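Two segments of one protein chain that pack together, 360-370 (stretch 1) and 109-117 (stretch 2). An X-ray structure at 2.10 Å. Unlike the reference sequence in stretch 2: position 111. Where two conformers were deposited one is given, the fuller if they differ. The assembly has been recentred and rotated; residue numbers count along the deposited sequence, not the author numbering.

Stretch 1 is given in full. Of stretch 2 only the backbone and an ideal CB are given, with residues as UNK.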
# COMPACT_ATOMS: atom_id res chain seq x y z
N TYR A 360 1.42 20.75 -4.73
CA TYR A 360 2.34 20.64 -5.84
C TYR A 360 3.75 20.36 -5.32
O TYR A 360 4.48 19.53 -5.89
CB TYR A 360 2.39 21.93 -6.70
CG TYR A 360 3.21 21.81 -7.98
CD1 TYR A 360 4.64 21.88 -7.96
CD2 TYR A 360 2.59 21.62 -9.20
CE1 TYR A 360 5.40 21.73 -9.13
CE2 TYR A 360 3.36 21.50 -10.42
CZ TYR A 360 4.75 21.56 -10.38
OH TYR A 360 5.50 21.45 -11.57
N GLU A 361 4.14 21.04 -4.26
CA GLU A 361 5.50 20.90 -3.73
C GLU A 361 5.80 19.50 -3.19
O GLU A 361 6.97 19.14 -3.05
CB GLU A 361 5.79 21.94 -2.69
CG GLU A 361 7.25 22.02 -2.20
CD GLU A 361 8.33 22.41 -3.28
OE1 GLU A 361 8.09 22.34 -4.53
OE2 GLU A 361 9.42 22.79 -2.86
N LEU A 362 4.76 18.73 -2.93
CA LEU A 362 4.92 17.32 -2.55
C LEU A 362 5.36 16.38 -3.73
O LEU A 362 5.97 15.32 -3.50
CB LEU A 362 3.65 16.81 -1.89
CG LEU A 362 3.13 17.63 -0.72
CD1 LEU A 362 1.83 16.97 -0.18
CD2 LEU A 362 4.18 17.81 0.39
N PHE A 363 5.07 16.76 -4.97
CA PHE A 363 5.41 15.92 -6.12
C PHE A 363 6.86 15.54 -6.18
O PHE A 363 7.74 16.39 -6.06
CB PHE A 363 5.05 16.60 -7.45
CG PHE A 363 3.58 16.68 -7.74
CD1 PHE A 363 2.72 15.72 -7.40
CD2 PHE A 363 3.07 17.78 -8.46
CE1 PHE A 363 1.34 15.80 -7.70
CE2 PHE A 363 1.72 17.87 -8.74
CZ PHE A 363 0.85 16.85 -8.36
N ALA A 364 7.12 14.26 -6.41
CA ALA A 364 8.52 13.81 -6.56
C ALA A 364 8.92 13.45 -8.01
O ALA A 364 10.01 12.90 -8.26
CB ALA A 364 8.79 12.61 -5.62
N ASP A 365 8.05 13.74 -8.95
CA ASP A 365 8.25 13.30 -10.34
C ASP A 365 9.62 13.62 -10.92
O ASP A 365 10.21 12.80 -11.58
CB ASP A 365 7.19 13.90 -11.29
CG ASP A 365 5.75 13.56 -10.83
OD1 ASP A 365 5.32 14.04 -9.79
OD2 ASP A 365 5.08 12.77 -11.51
N ASP A 366 10.12 14.80 -10.65
CA ASP A 366 11.36 15.28 -11.24
C ASP A 366 12.53 15.23 -10.32
O ASP A 366 13.66 15.49 -10.76
CB ASP A 366 11.15 16.73 -11.72
CG ASP A 366 10.27 16.82 -12.97
OD1 ASP A 366 10.31 15.88 -13.82
OD2 ASP A 366 9.57 17.82 -13.11
N SER A 367 12.28 14.91 -9.04
CA SER A 367 13.35 14.92 -8.02
C SER A 367 13.90 13.50 -7.72
O SER A 367 15.08 13.36 -7.42
CB SER A 367 12.81 15.59 -6.77
OG SER A 367 11.63 14.87 -6.33
N PHE A 368 13.06 12.47 -7.82
CA PHE A 368 13.41 11.10 -7.39
C PHE A 368 14.48 10.46 -8.28
O PHE A 368 14.28 10.30 -9.45
CB PHE A 368 12.13 10.19 -7.27
CG PHE A 368 12.34 8.90 -6.43
CD1 PHE A 368 12.36 8.94 -5.07
CD2 PHE A 368 12.54 7.66 -7.05
CE1 PHE A 368 12.56 7.80 -4.32
CE2 PHE A 368 12.73 6.49 -6.32
CZ PHE A 368 12.75 6.54 -4.97
N GLN A 369 15.60 10.08 -7.68
CA GLN A 369 16.77 9.71 -8.40
C GLN A 369 16.92 8.19 -8.73
O GLN A 369 17.88 7.81 -9.38
CB GLN A 369 17.99 10.21 -7.62
CG GLN A 369 18.06 11.73 -7.54
CD GLN A 369 19.29 12.27 -6.84
OE1 GLN A 369 20.02 11.54 -6.15
NE2 GLN A 369 19.53 13.59 -7.00
N GLN A 370 15.98 7.36 -8.31
CA GLN A 370 16.08 5.90 -8.49
C GLN A 370 14.84 5.34 -9.18
O GLN A 370 13.91 6.07 -9.54
CB GLN A 370 16.28 5.23 -7.11
CG GLN A 370 17.50 5.75 -6.29
CD GLN A 370 18.79 5.38 -6.92
OE1 GLN A 370 18.90 4.31 -7.56
NE2 GLN A 370 19.81 6.26 -6.76
N UNK A 109 11.31 13.75 7.19
CA UNK A 109 12.29 13.47 6.14
C UNK A 109 11.66 13.54 4.76
O UNK A 109 12.28 13.10 3.83
CB UNK A 109 12.92 12.09 6.35
N UNK A 110 10.44 14.11 4.66
CA UNK A 110 9.71 14.16 3.40
C UNK A 110 10.61 14.70 2.27
O UNK A 110 10.61 14.15 1.20
CB UNK A 110 8.46 15.03 3.55
N UNK A 111 11.37 15.75 2.53
CA UNK A 111 12.19 16.39 1.52
C UNK A 111 13.20 15.36 0.92
O UNK A 111 13.42 15.31 -0.29
CB UNK A 111 12.92 17.59 2.13
N UNK A 112 13.82 14.55 1.79
CA UNK A 112 14.75 13.52 1.36
C UNK A 112 14.06 12.40 0.62
O UNK A 112 14.64 11.83 -0.32
CB UNK A 112 15.50 12.95 2.56
N UNK A 113 12.84 12.06 1.02
CA UNK A 113 12.11 10.94 0.41
C UNK A 113 11.59 11.28 -1.01
O UNK A 113 11.28 10.39 -1.80
CB UNK A 113 10.94 10.54 1.31
N UNK A 114 11.52 12.56 -1.34
CA UNK A 114 11.27 13.00 -2.70
C UNK A 114 12.49 12.62 -3.61
O UNK A 114 12.36 12.59 -4.82
CB UNK A 114 11.01 14.51 -2.72
N UNK A 115 13.64 12.35 -3.02
CA UNK A 115 14.89 12.12 -3.74
C UNK A 115 15.41 10.69 -3.59
O UNK A 115 15.82 10.09 -4.58
CB UNK A 115 15.95 13.10 -3.25
N UNK A 116 15.38 10.15 -2.36
CA UNK A 116 16.05 8.88 -2.04
C UNK A 116 15.11 7.77 -1.63
O UNK A 116 13.97 8.00 -1.12
CB UNK A 116 17.07 9.10 -0.92
N UNK A 117 15.62 6.57 -1.83
CA UNK A 117 15.05 5.35 -1.36
C UNK A 117 14.87 5.46 0.16
O UNK A 117 15.74 5.98 0.86
CB UNK A 117 15.92 4.16 -1.75

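Position 109 lies just before a helical turn, and its CB is out of reach of stretch 1. Small polar residues are common at such an N-cap. Ser-109 makes no capping bond with its side chain.

Position 110 is helical, and its CA-to-CB bond points toward stretch 1. No atom of stretch 1 lies within 5.5 Å of the ideal CB, so a short side chain would fall short. The carbonyl of Leu-362 offers an acceptor, with the Leu-362 side chain nearby. A long residue with a donor at its tip would suit, aromatic or basic. The residue is Tyr-110, chi1 t. Its OH donates to Leu-362 O at 2.7 Å, and this acceptor lies at the ring edge. Tyr-110 CE2 packs on Leu-362 CD2 at 3.9 Å.

Positions 111, 112 and 113 are helical, and none has stretch 1 near its ideal CB. Stretch 1 asks nothing specific here, so polar or apolar residues compatible with a helix would do. Ile-111 differs from the reference Thr and makes no contact here, nor does Glu-112. At 113 CA-to-CB points away, and Leu-113 meets stretch 1 through its backbone: its O lies 3.7 Å from Phe-368 CD1, at the ring edge.

Position 114 has its CB 3.7 Å from Ser-367 OG and 4.1 Å from Ala-364 CB. CA-to-CB runs sideways, along a path that leads to the carbonyls of Phe-363 and Glu-361 and the Glu-361 carboxylate. A long basic side chain fits best; Gln could also donate, though it is shorter. The residue is Lys-114. Its NZ donates to Glu-361 O at 2.6 Å and forms a long salt bridge with Glu-361 OE1 at 4.0 Å. Ser-367 OG donates to Lys-114 O at 2.8 Å.

Position 115 points its CB away, yet Ser-367 O is 4.3 Å from it and Gln-369 CD 5.0 Å. A medium apolar side chain could cover these atoms; Thr is also possible. The residue is Val-115. Val-115 CG1 lies 3.6 Å from Gln-369 CD. Gln-369 N donates to Val-115 O at 3.1 Å, almost straight at 175°, which ties the backbones together.

Position 116 points away into open space, with extended backbone angles. Many polar residues would do. Glu-116 bends its end back near Gln-369, without a bond. Glu-116 O sits 3.5 Å from Phe-368 CE1, at the ring edge.

At 117 CA-to-CB runs sideways, with the ideal CB 5.1 Å from both Gln-370 CG and Phe-368 CZ. Several apolar side chains would suit. Val-117 places CG2 3.8 Å from Gln-370 CG.

Stretch 2 109-117: SYIELKVEV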
# COMPACT_ATOMS: atom_id res chain seq x y z
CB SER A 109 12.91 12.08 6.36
OG SER A 109 13.77 12.16 7.47
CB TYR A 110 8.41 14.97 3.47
CG TYR A 110 7.58 14.71 2.23
CD1 TYR A 110 6.68 13.64 2.18
CD2 TYR A 110 7.74 15.51 1.07
CE1 TYR A 110 5.93 13.38 1.00
CE2 TYR A 110 7.03 15.26 -0.07
CZ TYR A 110 6.12 14.19 -0.11
OH TYR A 110 5.41 13.97 -1.24
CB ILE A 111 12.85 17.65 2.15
CG1 ILE A 111 11.76 18.73 2.41
CG2 ILE A 111 13.91 18.22 1.28
CD1 ILE A 111 12.29 19.94 3.38
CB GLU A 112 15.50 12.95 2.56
CG GLU A 112 16.54 11.96 2.21
CD GLU A 112 17.43 11.57 3.39
OE1 GLU A 112 16.96 11.55 4.55
OE2 GLU A 112 18.57 11.29 3.15
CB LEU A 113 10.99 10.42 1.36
CG LEU A 113 11.40 9.73 2.70
CD1 LEU A 113 10.11 9.36 3.54
CD2 LEU A 113 12.26 8.48 2.49
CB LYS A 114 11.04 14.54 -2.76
CG LYS A 114 9.68 15.06 -2.33
CD LYS A 114 9.63 16.64 -2.33
CE LYS A 114 10.00 17.29 -3.68
NZ LYS A 114 9.46 18.69 -3.80
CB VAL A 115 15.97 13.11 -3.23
CG1 VAL A 115 17.29 12.86 -3.88
CG2 VAL A 115 15.51 14.63 -3.47
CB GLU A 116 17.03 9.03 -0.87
CG GLU A 116 17.95 10.27 -0.84
CD GLU A 116 19.21 10.14 -1.72
OE1 GLU A 116 19.29 9.15 -2.50
OE2 GLU A 116 20.10 11.04 -1.61
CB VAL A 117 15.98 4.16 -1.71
CG1 VAL A 117 15.52 2.88 -0.99
CG2 VAL A 117 16.06 3.98 -3.26
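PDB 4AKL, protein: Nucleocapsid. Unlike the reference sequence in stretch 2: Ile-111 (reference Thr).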